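Local coordinates for xylose isomerase domain protein TIM barrel (Planctomyces limnophilus, PDB 3TVA) that probably acts as an isomerase and binds a magnesium ion at one end of its TIM barrel, at residues A[68-73]-A[112-117]; A[230-235]-A[258-263]; A[239-244]-A[281-286]. All blocks are in the same frame, centred on the assembly; numbering follows the deposited sequence.

All three contacts lie within one TIM barrel, and contact 2 is the one that reaches its metal site. There E259 binds the magnesium ion together with E158, D184 and H211. Contact 1 joins strand 66-71 to the end of helix 97-114, its centre about 23 Å from that of contact 2; the nearest atoms of the two stay about 7 Å apart, and the side chain of V69 is about 10 Å from the metal. Contact 3 pairs two outer helices. It touches contact 2 directly, L233 CD1 meeting M240 CE at 3.6 Å, although their centres are about 16 Å apart. Contacts 1 and 3 do not touch.

Contact 1 of 3, residues A[68-73]-A[112-117]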
ATOM      1  N   THR A  68      -2.709 -10.977   2.521  1.00 21.31           N
ATOM      2  CA  THR A  68      -2.369 -10.737   1.119  1.00 20.76           C
ATOM      3  C   THR A  68      -1.060  -9.983   0.824  1.00 21.62           C
ATOM      4  O   THR A  68      -0.389 -10.264  -0.154  1.00 18.92           O
ATOM      5  CB  THR A  68      -3.562 -10.133   0.367  1.00 21.28           C
ATOM      6  OG1 THR A  68      -3.886  -8.863   0.940  1.00 20.46           O
ATOM      7  CG2 THR A  68      -4.782 -11.070   0.489  1.00 20.13           C
ATOM      8  N   VAL A  69      -0.730  -8.996   1.649  1.00 19.42           N
ATOM      9  CA  VAL A  69       0.492  -8.221   1.479  1.00 16.26           C
ATOM     10  C   VAL A  69       1.019  -7.833   2.859  1.00 18.17           C
ATOM     11  O   VAL A  69       0.242  -7.519   3.766  1.00 18.32           O
ATOM     12  CB  VAL A  69       0.267  -6.891   0.674  1.00 16.45           C
ATOM     13  CG1 VAL A  69       1.594  -6.184   0.439  1.00 14.79           C
ATOM     14  CG2 VAL A  69      -0.458  -7.111  -0.677  1.00 15.68           C
ATOM     15  N   ILE A  70       2.339  -7.860   3.027  1.00 16.59           N
ATOM     16  CA  ILE A  70       2.949  -7.312   4.233  1.00 15.91           C
ATOM     17  C   ILE A  70       3.751  -6.052   3.891  1.00 15.49           C
ATOM     18  O   ILE A  70       4.644  -6.088   3.054  1.00 16.55           O
ATOM     19  CB  ILE A  70       3.820  -8.370   4.964  1.00 18.73           C
ATOM     20  CG1 ILE A  70       2.896  -9.473   5.515  1.00 22.10           C
ATOM     21  CG2 ILE A  70       4.632  -7.693   6.073  1.00 16.48           C
ATOM     22  CD1 ILE A  70       3.596 -10.691   6.074  1.00 24.72           C
ATOM     23  N   PHE A  71       3.421  -4.936   4.532  1.00 15.09           N
ATOM     24  CA  PHE A  71       3.980  -3.640   4.153  1.00 19.26           C
ATOM     25  C   PHE A  71       5.182  -3.248   4.995  1.00 22.94           C
ATOM     26  O   PHE A  71       5.174  -3.412   6.208  1.00 27.56           O
ATOM     27  CB  PHE A  71       2.897  -2.542   4.254  1.00 21.97           C
ATOM     28  CG  PHE A  71       2.395  -2.068   2.918  1.00 26.07           C
ATOM     29  CD1 PHE A  71       1.379  -2.741   2.264  1.00 30.59           C
ATOM     30  CD2 PHE A  71       2.963  -0.961   2.303  1.00 30.61           C
ATOM     31  CE1 PHE A  71       0.926  -2.313   1.023  1.00 33.20           C
ATOM     32  CE2 PHE A  71       2.519  -0.532   1.067  1.00 33.67           C
ATOM     33  CZ  PHE A  71       1.497  -1.209   0.427  1.00 34.93           C
ATOM     34  N   GLY A  72       6.219  -2.732   4.349  1.00 22.25           N
ATOM     35  CA  GLY A  72       7.332  -2.158   5.080  1.00 21.91           C
ATOM     36  C   GLY A  72       7.030  -0.766   5.608  1.00 27.95           C
ATOM     37  O   GLY A  72       6.208  -0.038   5.062  1.00 30.65           O
ATOM     38  N   GLY A  73       7.701  -0.407   6.689  1.00 33.15           N
ATOM     39  CA  GLY A  73       7.674   0.937   7.242  1.00 29.08           C
ATOM     40  C   GLY A  73       8.886   0.967   8.150  1.00 28.82           C
ATOM     41  O   GLY A  73       9.312  -0.086   8.635  1.00 27.55           O
ATOM     42  N   SER A 112       7.685 -14.637   4.105  1.00 18.93           N
ATOM     43  CA  SER A 112       7.869 -16.024   3.672  1.00 23.19           C
ATOM     44  C   SER A 112       7.490 -17.046   4.767  1.00 21.11           C
ATOM     45  O   SER A 112       6.822 -18.034   4.498  1.00 20.82           O
ATOM     46  CB  SER A 112       9.313 -16.241   3.213  1.00 26.39           C
ATOM     47  OG  SER A 112       9.504 -17.574   2.799  1.00 35.54           O
ATOM     48  N   TRP A 113       7.909 -16.797   6.002  1.00 17.23           N
ATOM     49  CA  TRP A 113       7.529 -17.648   7.127  1.00 21.34           C
ATOM     50  C   TRP A 113       6.013 -17.613   7.390  1.00 20.99           C
ATOM     51  O   TRP A 113       5.409 -18.611   7.759  1.00 24.23           O
ATOM     52  CB  TRP A 113       8.295 -17.216   8.377  1.00 21.16           C
ATOM     53  CG  TRP A 113       9.776 -17.401   8.292  1.00 30.24           C
ATOM     54  CD1 TRP A 113      10.444 -18.446   7.709  1.00 35.96           C
ATOM     55  CD2 TRP A 113      10.790 -16.521   8.820  1.00 27.58           C
ATOM     56  NE1 TRP A 113      11.807 -18.273   7.850  1.00 36.74           N
ATOM     57  CE2 TRP A 113      12.045 -17.100   8.519  1.00 34.59           C
ATOM     58  CE3 TRP A 113      10.756 -15.311   9.525  1.00 25.61           C
ATOM     59  CZ2 TRP A 113      13.262 -16.499   8.896  1.00 33.93           C
ATOM     60  CZ3 TRP A 113      11.964 -14.715   9.897  1.00 31.53           C
ATOM     61  CH2 TRP A 113      13.200 -15.314   9.583  1.00 31.01           C
ATOM     62  N   VAL A 114       5.406 -16.454   7.175  1.00 18.40           N
ATOM     63  CA  VAL A 114       3.967 -16.281   7.328  1.00 21.23           C
ATOM     64  C   VAL A 114       3.196 -16.967   6.197  1.00 22.54           C
ATOM     65  O   VAL A 114       2.066 -17.413   6.397  1.00 20.17           O
ATOM     66  CB  VAL A 114       3.599 -14.764   7.415  1.00 19.29           C
ATOM     67  CG1 VAL A 114       2.117 -14.528   7.212  1.00 20.53           C
ATOM     68  CG2 VAL A 114       4.040 -14.199   8.769  1.00 18.69           C
ATOM     69  N   GLY A 115       3.813 -17.071   5.021  1.00 21.17           N
ATOM     70  CA  GLY A 115       3.150 -17.662   3.870  1.00 20.69           C
ATOM     71  C   GLY A 115       2.483 -16.622   2.979  1.00 26.70           C
ATOM     72  O   GLY A 115       1.611 -16.945   2.174  1.00 28.25           O
ATOM     73  N   CYS A 116       2.892 -15.364   3.122  1.00 21.48           N
ATOM     74  CA  CYS A 116       2.327 -14.276   2.328  1.00 19.21           C
ATOM     75  C   CYS A 116       3.165 -14.017   1.066  1.00 21.30           C
ATOM     76  O   CYS A 116       4.370 -13.782   1.159  1.00 21.49           O
ATOM     77  CB  CYS A 116       2.268 -13.007   3.176  1.00 21.27           C
ATOM     78  SG  CYS A 116       1.671 -11.570   2.293  1.00 25.89           S
ATOM     79  N   PRO A 117       2.523 -14.073  -0.117  1.00 20.68           N
ATOM     80  CA  PRO A 117       3.116 -13.979  -1.466  1.00 22.53           C
ATOM     81  C   PRO A 117       3.670 -12.597  -1.838  1.00 17.27           C
ATOM     82  O   PRO A 117       4.281 -12.446  -2.903  1.00 16.39           O
ATOM     83  CB  PRO A 117       1.967 -14.412  -2.395  1.00 26.58           C
ATOM     84  CG  PRO A 117       0.742 -13.966  -1.668  1.00 30.09           C
ATOM     85  CD  PRO A 117       1.051 -14.168  -0.182  1.00 25.09           C
TER
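Strand residues 68-71 run across the end of helix 97-114 and the turn that follows it, the touching parts 112° apart in direction. No hydrogen bond crosses between 68-73 and 112-117; what joins them is a small apolar wedge made by I70, V114 and C116. The CB of I70 points toward the helix end. CG1 is anti to the carbonyl carbon (chi1 -67°) and passes C116 SG at 4.0 Å. From there the chain goes on extended (chi2 171°), so that CD1 reaches both C116 CB at 3.9 Å and V114 CG1 at 4.3 Å. I107, F110 and A111 of helix 97-114 also pack on this isoleucine.

C116 comes the other way. Its SG, anti to the backbone N, lies against the strand backbone, 3.5 Å from T68 O and 3.6 Å from V69 N, and so covers the peptide between those two residues. P117 adds a looser touch where its CG nears T68 O at 4.2 Å. The chain can turn back so sharply because G115, with positive phi, is the C-prime residue of a Schellman motif: C116 N reaches back to A111 O, while the bond from G115 N to S112 O is weak.

Immediately beyond P117 the chain enters strand 118-121, which lies parallel to strand 66-71, and the I70 backbone bonds to A118 and G120. This is the closing end of a beta-alpha-beta crossover of the TIM barrel: I70 packs outward under the helix, while V69 points away from it, its side chain about 6 Å from that of metal-binding H211.

Contact 2 of 3, residues A[230-235]-A[258-263]; sequences EVALGT and IEREIP. With MG (magnesium ion), chain C.
Strand 229-231 runs into a type II turn from A232 to T235 that passes beside the 258-263 segment, the closest alpha carbons being A232 CA and R260 CA, 7.4 Å apart. E230, CG anti to the backbone N and extended beyond, carries OE2 to two donors. E261 N gives it a bond of 3.1 Å on the syn lone pair, and R260 NH1 a weak, bent one of 3.0 Å that belongs to a salt bridge, with carboxylate and guanidinium planes 62° apart. R260 bends at chi2 (90°) to bring the guanidinium under the peptide of V231 and A232, which covers one face; I262 CD1 sits over the other. A water accepts from R260 NH1 and donates to E230 O, while NE pairs with D272 of helix 266-287. An alanine at E230 would remove the carboxylate and would probably leave E261 N and R260 NH1 without their shared acceptor, loosening the hold between the two segments. E259, next to R260, binds magnesium through OE1 at 2.5 Å. R260, shared with D272, probably offsets part of the charge on E230; K213, in a long, weak pair with E261 OE1, may ease its 3.8 Å approach to E230 OE1.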
ATOM      1  N   GLU A 230      -7.416  13.470   4.021  1.00 25.38           N
ATOM      2  CA  GLU A 230      -8.025  12.145   3.942  1.00 28.94           C
ATOM      3  C   GLU A 230      -9.384  12.176   4.629  1.00 27.40           C
ATOM      4  O   GLU A 230      -9.520  12.788   5.675  1.00 27.60           O
ATOM      5  CB  GLU A 230      -7.136  11.073   4.579  1.00 31.81           C
ATOM      6  CG  GLU A 230      -7.691   9.665   4.379  1.00 39.50           C
ATOM      7  CD  GLU A 230      -6.989   8.596   5.217  1.00 43.36           C
ATOM      8  OE1 GLU A 230      -5.821   8.804   5.620  1.00 47.69           O
ATOM      9  OE2 GLU A 230      -7.620   7.543   5.472  1.00 40.46           O
ATOM     10  N   VAL A 231     -10.387  11.539   4.026  1.00 27.99           N
ATOM     11  CA  VAL A 231     -11.739  11.524   4.579  1.00 27.65           C
ATOM     12  C   VAL A 231     -12.342  10.120   4.463  1.00 27.19           C
ATOM     13  O   VAL A 231     -11.801   9.271   3.760  1.00 25.80           O
ATOM     14  CB  VAL A 231     -12.665  12.533   3.850  1.00 30.73           C
ATOM     15  CG1 VAL A 231     -12.219  13.962   4.116  1.00 27.24           C
ATOM     16  CG2 VAL A 231     -12.684  12.246   2.348  1.00 24.00           C
ATOM     17  N   ALA A 232     -13.459   9.888   5.152  1.00 25.67           N
ATOM     18  CA  ALA A 232     -14.150   8.601   5.112  1.00 27.74           C
ATOM     19  C   ALA A 232     -14.490   8.180   3.671  1.00 28.97           C
ATOM     20  O   ALA A 232     -14.814   9.016   2.828  1.00 27.26           O
ATOM     21  CB  ALA A 232     -15.419   8.655   5.972  1.00 31.01           C
ATOM     22  N   LEU A 233     -14.393   6.882   3.400  1.00 28.54           N
ATOM     23  CA  LEU A 233     -14.542   6.366   2.046  1.00 28.97           C
ATOM     24  C   LEU A 233     -15.861   6.827   1.421  1.00 32.80           C
ATOM     25  O   LEU A 233     -16.924   6.673   2.018  1.00 29.12           O
ATOM     26  CB  LEU A 233     -14.494   4.840   2.057  1.00 28.43           C
ATOM     27  CG  LEU A 233     -14.074   4.213   0.731  1.00 35.76           C
ATOM     28  CD1 LEU A 233     -12.596   4.492   0.497  1.00 33.65           C
ATOM     29  CD2 LEU A 233     -14.365   2.717   0.692  1.00 35.70           C
ATOM     30  N   GLY A 234     -15.777   7.410   0.226  1.00 30.77           N
ATOM     31  CA  GLY A 234     -16.960   7.868  -0.482  1.00 28.08           C
ATOM     32  C   GLY A 234     -17.318   9.320  -0.242  1.00 32.25           C
ATOM     33  O   GLY A 234     -18.179   9.863  -0.937  1.00 33.81           O
ATOM     34  N   THR A 235     -16.707   9.947   0.762  1.00 28.56           N
ATOM     35  CA  THR A 235     -17.005  11.353   1.035  1.00 31.67           C
ATOM     36  C   THR A 235     -15.986  12.310   0.411  1.00 32.60           C
ATOM     37  O   THR A 235     -16.121  13.526   0.539  1.00 32.52           O
ATOM     38  CB  THR A 235     -17.157  11.645   2.548  1.00 34.80           C
ATOM     39  OG1 THR A 235     -15.913  11.399   3.216  1.00 32.77           O
ATOM     40  CG2 THR A 235     -18.242  10.760   3.150  1.00 34.40           C
ATOM     41  N   ILE A 258      -9.435  -1.885   2.408  1.00 19.54           N
ATOM     42  CA  ILE A 258      -9.777  -0.600   2.984  1.00 22.18           C
ATOM     43  C   ILE A 258      -8.649  -0.104   3.879  1.00 24.47           C
ATOM     44  O   ILE A 258      -8.175  -0.811   4.774  1.00 25.01           O
ATOM     45  CB  ILE A 258     -11.050  -0.689   3.850  1.00 22.22           C
ATOM     46  CG1 ILE A 258     -12.197  -1.323   3.071  1.00 21.93           C
ATOM     47  CG2 ILE A 258     -11.435   0.685   4.367  1.00 19.80           C
ATOM     48  CD1 ILE A 258     -13.347  -1.807   3.969  1.00 24.31           C
ATOM     49  N   GLU A 259      -8.228   1.125   3.640  1.00 23.34           N
ATOM     50  CA  GLU A 259      -7.249   1.752   4.499  1.00 25.99           C
ATOM     51  C   GLU A 259      -7.805   3.067   5.020  1.00 29.94           C
ATOM     52  O   GLU A 259      -8.223   3.910   4.236  1.00 26.51           O
ATOM     53  CB  GLU A 259      -5.954   2.014   3.740  1.00 20.57           C
ATOM     54  CG  GLU A 259      -4.868   2.579   4.651  1.00 25.96           C
ATOM     55  CD  GLU A 259      -3.575   2.801   3.903  1.00 31.17           C
ATOM     56  OE1 GLU A 259      -3.634   3.464   2.860  1.00 26.32           O
ATOM     57  OE2 GLU A 259      -2.522   2.294   4.341  1.00 31.37           O
ATOM     58  N   ARG A 260      -7.858   3.230   6.338  1.00 30.36           N
ATOM     59  CA  ARG A 260      -8.238   4.521   6.901  1.00 29.37           C
ATOM     60  C   ARG A 260      -7.262   4.851   8.003  1.00 31.26           C
ATOM     61  O   ARG A 260      -7.299   4.221   9.079  1.00 30.23           O
ATOM     62  CB  ARG A 260      -9.650   4.428   7.471  1.00 26.43           C
ATOM     63  CG  ARG A 260     -10.167   5.704   8.103  1.00 28.62           C
ATOM     64  CD  ARG A 260     -10.887   6.587   7.091  1.00 28.25           C
ATOM     65  NE  ARG A 260     -11.387   7.803   7.726  1.00 28.91           N
ATOM     66  CZ  ARG A 260     -10.697   8.935   7.826  1.00 32.76           C
ATOM     67  NH1 ARG A 260      -9.461   9.016   7.328  1.00 27.41           N
ATOM     68  NH2 ARG A 260     -11.241   9.986   8.435  1.00 37.08           N
ATOM     69  N   GLU A 261      -6.424   5.869   7.822  1.00 30.35           N
ATOM     70  CA  GLU A 261      -5.408   5.964   8.837  1.00 36.46           C
ATOM     71  C   GLU A 261      -5.782   7.067   9.798  1.00 38.77           C
ATOM     72  O   GLU A 261      -5.366   8.212   9.650  1.00 42.73           O
ATOM     73  CB  GLU A 261      -4.091   6.340   8.151  1.00 41.27           C
ATOM     74  CG  GLU A 261      -3.865   5.644   6.809  1.00 46.99           C
ATOM     75  CD  GLU A 261      -2.541   6.036   6.154  1.00 59.32           C
ATOM     76  OE1 GLU A 261      -2.552   6.960   5.310  1.00 65.02           O
ATOM     77  OE2 GLU A 261      -1.496   5.421   6.474  1.00 60.52           O
ATOM     78  N   ILE A 262      -6.419   6.656  10.883  1.00 34.69           N
ATOM     79  CA  ILE A 262      -6.615   7.483  12.050  1.00 38.22           C
ATOM     80  C   ILE A 262      -6.545   6.556  13.256  1.00 42.10           C
ATOM     81  O   ILE A 262      -7.505   6.467  14.029  1.00 43.21           O
ATOM     82  CB  ILE A 262      -7.977   8.241  11.987  1.00 43.80           C
ATOM     83  CG1 ILE A 262      -9.124   7.297  11.608  1.00 40.00           C
ATOM     84  CG2 ILE A 262      -7.922   9.361  10.955  1.00 40.82           C
ATOM     85  CD1 ILE A 262     -10.494   7.954  11.638  1.00 39.52           C
ATOM     86  N   PRO A 263      -5.390   5.893  13.459  1.00 46.47           N
ATOM     87  CA  PRO A 263      -5.303   4.963  14.590  1.00 46.74           C
ATOM     88  C   PRO A 263      -5.375   5.689  15.930  1.00 45.99           C
ATOM     89  O   PRO A 263      -5.549   5.037  16.964  1.00 45.58           O
ATOM     90  CB  PRO A 263      -3.931   4.305  14.399  1.00 48.66           C
ATOM     91  CG  PRO A 263      -3.150   5.285  13.581  1.00 48.49           C
ATOM     92  CD  PRO A 263      -4.159   5.870  12.644  1.00 46.04           C
TER
HETATM   93 MG    MG C 291      -2.181   3.159   0.898  1.00  7.92          MG
HETATM   94  O   HOH W   1      -8.358  11.507   8.195  1.00 43.68           O

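Contact 3 of 3, residues A[239-244]-A[281-286]; sequences GMEAYL and TGLRKK
Two helices of the outer layer of the TIM barrel meet here: helix 240-249, which precedes strand 256-258, and helix 266-287, which comes after that strand. Over the short segments 240-244 and 281-286 their axes cross at -46° and come within 10.8 Å of each other, with E241 and L283 as the nearest pair of alpha carbons. G239, with positive phi, sits at the N-cap position of the first helix.

The apolar part centres on L283, whose CB points toward the other helix and whose CG is anti to the carbonyl carbon. Its CB takes the closest touch, 3.6 Å from L244 CD2. Its CD1 lies in the angle between that same L244 methyl and CG of M240, a selenomethionine, at 4.0 Å from each. The M240 chain bends at chi2 and again at chi3, so only its base serves this helix pair; the tip turns away toward L233, and the side chain also packs on L279. L244, meanwhile, is flanked by W11, L280 and I287, which makes this the buried side of the contact.

The polar part runs along the other, more exposed edge. E241 crosses L283 obliquely, and L283 CD2 touches the carboxylate at its carbon, E241 CD, 4.0 Å away. K286, fully extended from a CG anti to its backbone N, crosses E241 at about a right angle. Tip meets tip in a salt bridge that is also a short hydrogen bond: K286 NZ donates to the syn lone pair of E241 OE1 at 2.6 Å.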
ATOM      1  N   GLY A 239     -14.109   9.469  -6.194  1.00 27.41           N
ATOM      2  CA  GLY A 239     -15.084   8.755  -7.020  1.00 30.56           C
ATOM      3  C   GLY A 239     -15.063   7.232  -6.907  1.00 30.89           C
ATOM      4  O   GLY A 239     -14.568   6.539  -7.808  1.00 24.76           O
HETATM    5  N   MSE A 240     -15.477   6.717  -5.749  0.58 27.52           N
HETATM    6  CA  MSE A 240     -15.425   5.280  -5.478  0.58 24.53           C
HETATM    7  C   MSE A 240     -16.059   4.418  -6.574  0.58 24.46           C
HETATM    8  O   MSE A 240     -15.505   3.389  -6.958  0.58 23.87           O
HETATM    9  CB  MSE A 240     -16.045   4.964  -4.115  0.58 22.88           C
HETATM   10  CG  MSE A 240     -15.406   3.775  -3.383  0.58 25.64           C
HETATM   11 SE   MSE A 240     -13.429   3.759  -3.265  0.58 46.47          SE
HETATM   12  CE  MSE A 240     -13.078   5.641  -2.853  0.58 46.61           C
ATOM     13  N   GLU A 241     -17.210   4.834  -7.084  1.00 24.38           N
ATOM     14  CA  GLU A 241     -17.836   4.097  -8.176  1.00 24.06           C
ATOM     15  C   GLU A 241     -16.989   4.179  -9.453  1.00 20.33           C
ATOM     16  O   GLU A 241     -16.808   3.178 -10.154  1.00 23.35           O
ATOM     17  CB  GLU A 241     -19.291   4.547  -8.424  1.00 25.47           C
ATOM     18  CG  GLU A 241     -19.941   3.754  -9.524  1.00 32.61           C
ATOM     19  CD  GLU A 241     -21.442   3.623  -9.366  1.00 44.94           C
ATOM     20  OE1 GLU A 241     -22.021   2.748 -10.051  1.00 42.50           O
ATOM     21  OE2 GLU A 241     -22.041   4.389  -8.570  1.00 52.17           O
ATOM     22  N   ALA A 242     -16.441   5.360  -9.737  1.00 20.60           N
ATOM     23  CA  ALA A 242     -15.529   5.521 -10.874  1.00 22.14           C
ATOM     24  C   ALA A 242     -14.275   4.639 -10.753  1.00 23.73           C
ATOM     25  O   ALA A 242     -13.823   4.032 -11.727  1.00 21.35           O
ATOM     26  CB  ALA A 242     -15.143   6.991 -11.038  1.00 21.89           C
ATOM     27  N   TYR A 243     -13.729   4.567  -9.542  1.00 20.04           N
ATOM     28  CA  TYR A 243     -12.537   3.776  -9.252  1.00 18.85           C
ATOM     29  C   TYR A 243     -12.803   2.275  -9.430  1.00 19.77           C
ATOM     30  O   TYR A 243     -12.066   1.588 -10.135  1.00 19.03           O
ATOM     31  CB  TYR A 243     -12.104   4.078  -7.809  1.00 18.43           C
ATOM     32  CG  TYR A 243     -10.891   3.343  -7.263  1.00 20.96           C
ATOM     33  CD1 TYR A 243      -9.732   3.197  -8.009  1.00 18.74           C
ATOM     34  CD2 TYR A 243     -10.898   2.845  -5.959  1.00 23.25           C
ATOM     35  CE1 TYR A 243      -8.616   2.540  -7.483  1.00 22.26           C
ATOM     36  CE2 TYR A 243      -9.791   2.190  -5.425  1.00 22.48           C
ATOM     37  CZ  TYR A 243      -8.650   2.047  -6.191  1.00 23.92           C
ATOM     38  OH  TYR A 243      -7.535   1.415  -5.655  1.00 22.98           O
ATOM     39  N   LEU A 244     -13.855   1.774  -8.781  1.00 17.46           N
ATOM     40  CA  LEU A 244     -14.207   0.364  -8.874  1.00 16.40           C
ATOM     41  C   LEU A 244     -14.632  -0.081 -10.286  1.00 20.58           C
ATOM     42  O   LEU A 244     -14.289  -1.182 -10.708  1.00 19.39           O
ATOM     43  CB  LEU A 244     -15.275  -0.008  -7.853  1.00 18.46           C
ATOM     44  CG  LEU A 244     -14.758  -0.575  -6.523  1.00 25.98           C
ATOM     45  CD1 LEU A 244     -13.803   0.383  -5.885  1.00 22.16           C
ATOM     46  CD2 LEU A 244     -15.914  -0.912  -5.557  1.00 24.97           C
ATOM     47  N   THR A 281     -19.378  -3.208  -0.408  1.00 23.49           N
ATOM     48  CA  THR A 281     -20.183  -4.414  -0.563  1.00 26.84           C
ATOM     49  C   THR A 281     -21.316  -4.159  -1.564  1.00 29.33           C
ATOM     50  O   THR A 281     -21.603  -5.005  -2.410  1.00 29.90           O
ATOM     51  CB  THR A 281     -20.729  -4.891   0.798  1.00 32.54           C
ATOM     52  OG1 THR A 281     -19.627  -5.273   1.635  1.00 36.94           O
ATOM     53  CG2 THR A 281     -21.673  -6.076   0.644  1.00 35.12           C
ATOM     54  N   GLY A 282     -21.939  -2.985  -1.472  1.00 27.13           N
ATOM     55  CA  GLY A 282     -22.968  -2.585  -2.423  1.00 26.56           C
ATOM     56  C   GLY A 282     -22.401  -2.392  -3.824  1.00 26.13           C
ATOM     57  O   GLY A 282     -22.999  -2.818  -4.808  1.00 25.19           O
ATOM     58  N   LEU A 283     -21.236  -1.756  -3.931  1.00 22.13           N
ATOM     59  CA  LEU A 283     -20.654  -1.537  -5.255  1.00 23.32           C
ATOM     60  C   LEU A 283     -20.187  -2.854  -5.882  1.00 26.42           C
ATOM     61  O   LEU A 283     -20.335  -3.061  -7.088  1.00 25.77           O
ATOM     62  CB  LEU A 283     -19.509  -0.515  -5.205  1.00 22.35           C
ATOM     63  CG  LEU A 283     -19.910   0.939  -4.905  1.00 25.08           C
ATOM     64  CD1 LEU A 283     -18.664   1.784  -4.655  1.00 24.53           C
ATOM     65  CD2 LEU A 283     -20.747   1.536  -6.038  1.00 27.57           C
ATOM     66  N   ARG A 284     -19.641  -3.750  -5.061  1.00 23.87           N
ATOM     67  CA  ARG A 284     -19.253  -5.067  -5.551  1.00 25.84           C
ATOM     68  C   ARG A 284     -20.453  -5.816  -6.105  1.00 26.61           C
ATOM     69  O   ARG A 284     -20.365  -6.434  -7.158  1.00 24.09           O
ATOM     70  CB  ARG A 284     -18.602  -5.908  -4.448  1.00 26.60           C
ATOM     71  CG  ARG A 284     -18.106  -7.278  -4.927  1.00 24.38           C
ATOM     72  CD  ARG A 284     -17.399  -8.023  -3.794  1.00 25.47           C
ATOM     73  NE  ARG A 284     -18.348  -8.389  -2.743  1.00 26.43           N
ATOM     74  CZ  ARG A 284     -18.010  -8.841  -1.537  1.00 29.80           C
ATOM     75  NH1 ARG A 284     -16.727  -8.982  -1.211  1.00 25.34           N
ATOM     76  NH2 ARG A 284     -18.961  -9.153  -0.651  1.00 27.84           N
ATOM     77  N   LYS A 285     -21.574  -5.764  -5.389  1.00 25.44           N
ATOM     78  CA  LYS A 285     -22.780  -6.459  -5.821  1.00 26.52           C
ATOM     79  C   LYS A 285     -23.291  -5.904  -7.149  1.00 29.52           C
ATOM     80  O   LYS A 285     -23.760  -6.646  -8.013  1.00 33.00           O
ATOM     81  CB  LYS A 285     -23.872  -6.344  -4.756  1.00 27.39           C
ATOM     82  CG  LYS A 285     -25.179  -7.032  -5.122  1.00 35.54           C
ATOM     83  CD  LYS A 285     -26.189  -6.877  -3.992  1.00 42.67           C
ATOM     84  CE  LYS A 285     -27.609  -7.204  -4.445  0.69 48.24           C
ATOM     85  NZ  LYS A 285     -27.786  -8.650  -4.742  0.69 51.35           N
ATOM     86  N   LYS A 286     -23.197  -4.590  -7.306  1.00 28.50           N
ATOM     87  CA  LYS A 286     -23.597  -3.938  -8.544  1.00 30.86           C
ATOM     88  C   LYS A 286     -22.640  -4.244  -9.701  1.00 33.69           C
ATOM     89  O   LYS A 286     -23.073  -4.627 -10.786  1.00 32.88           O
ATOM     90  CB  LYS A 286     -23.680  -2.426  -8.328  1.00 33.18           C
ATOM     91  CG  LYS A 286     -24.168  -1.649  -9.537  1.00 38.06           C
ATOM     92  CD  LYS A 286     -24.010  -0.153  -9.320  1.00 39.07           C
ATOM     93  CE  LYS A 286     -24.540   0.631 -10.524  1.00 40.00           C
ATOM     94  NZ  LYS A 286     -24.560   2.101 -10.264  1.00 36.10           N
TER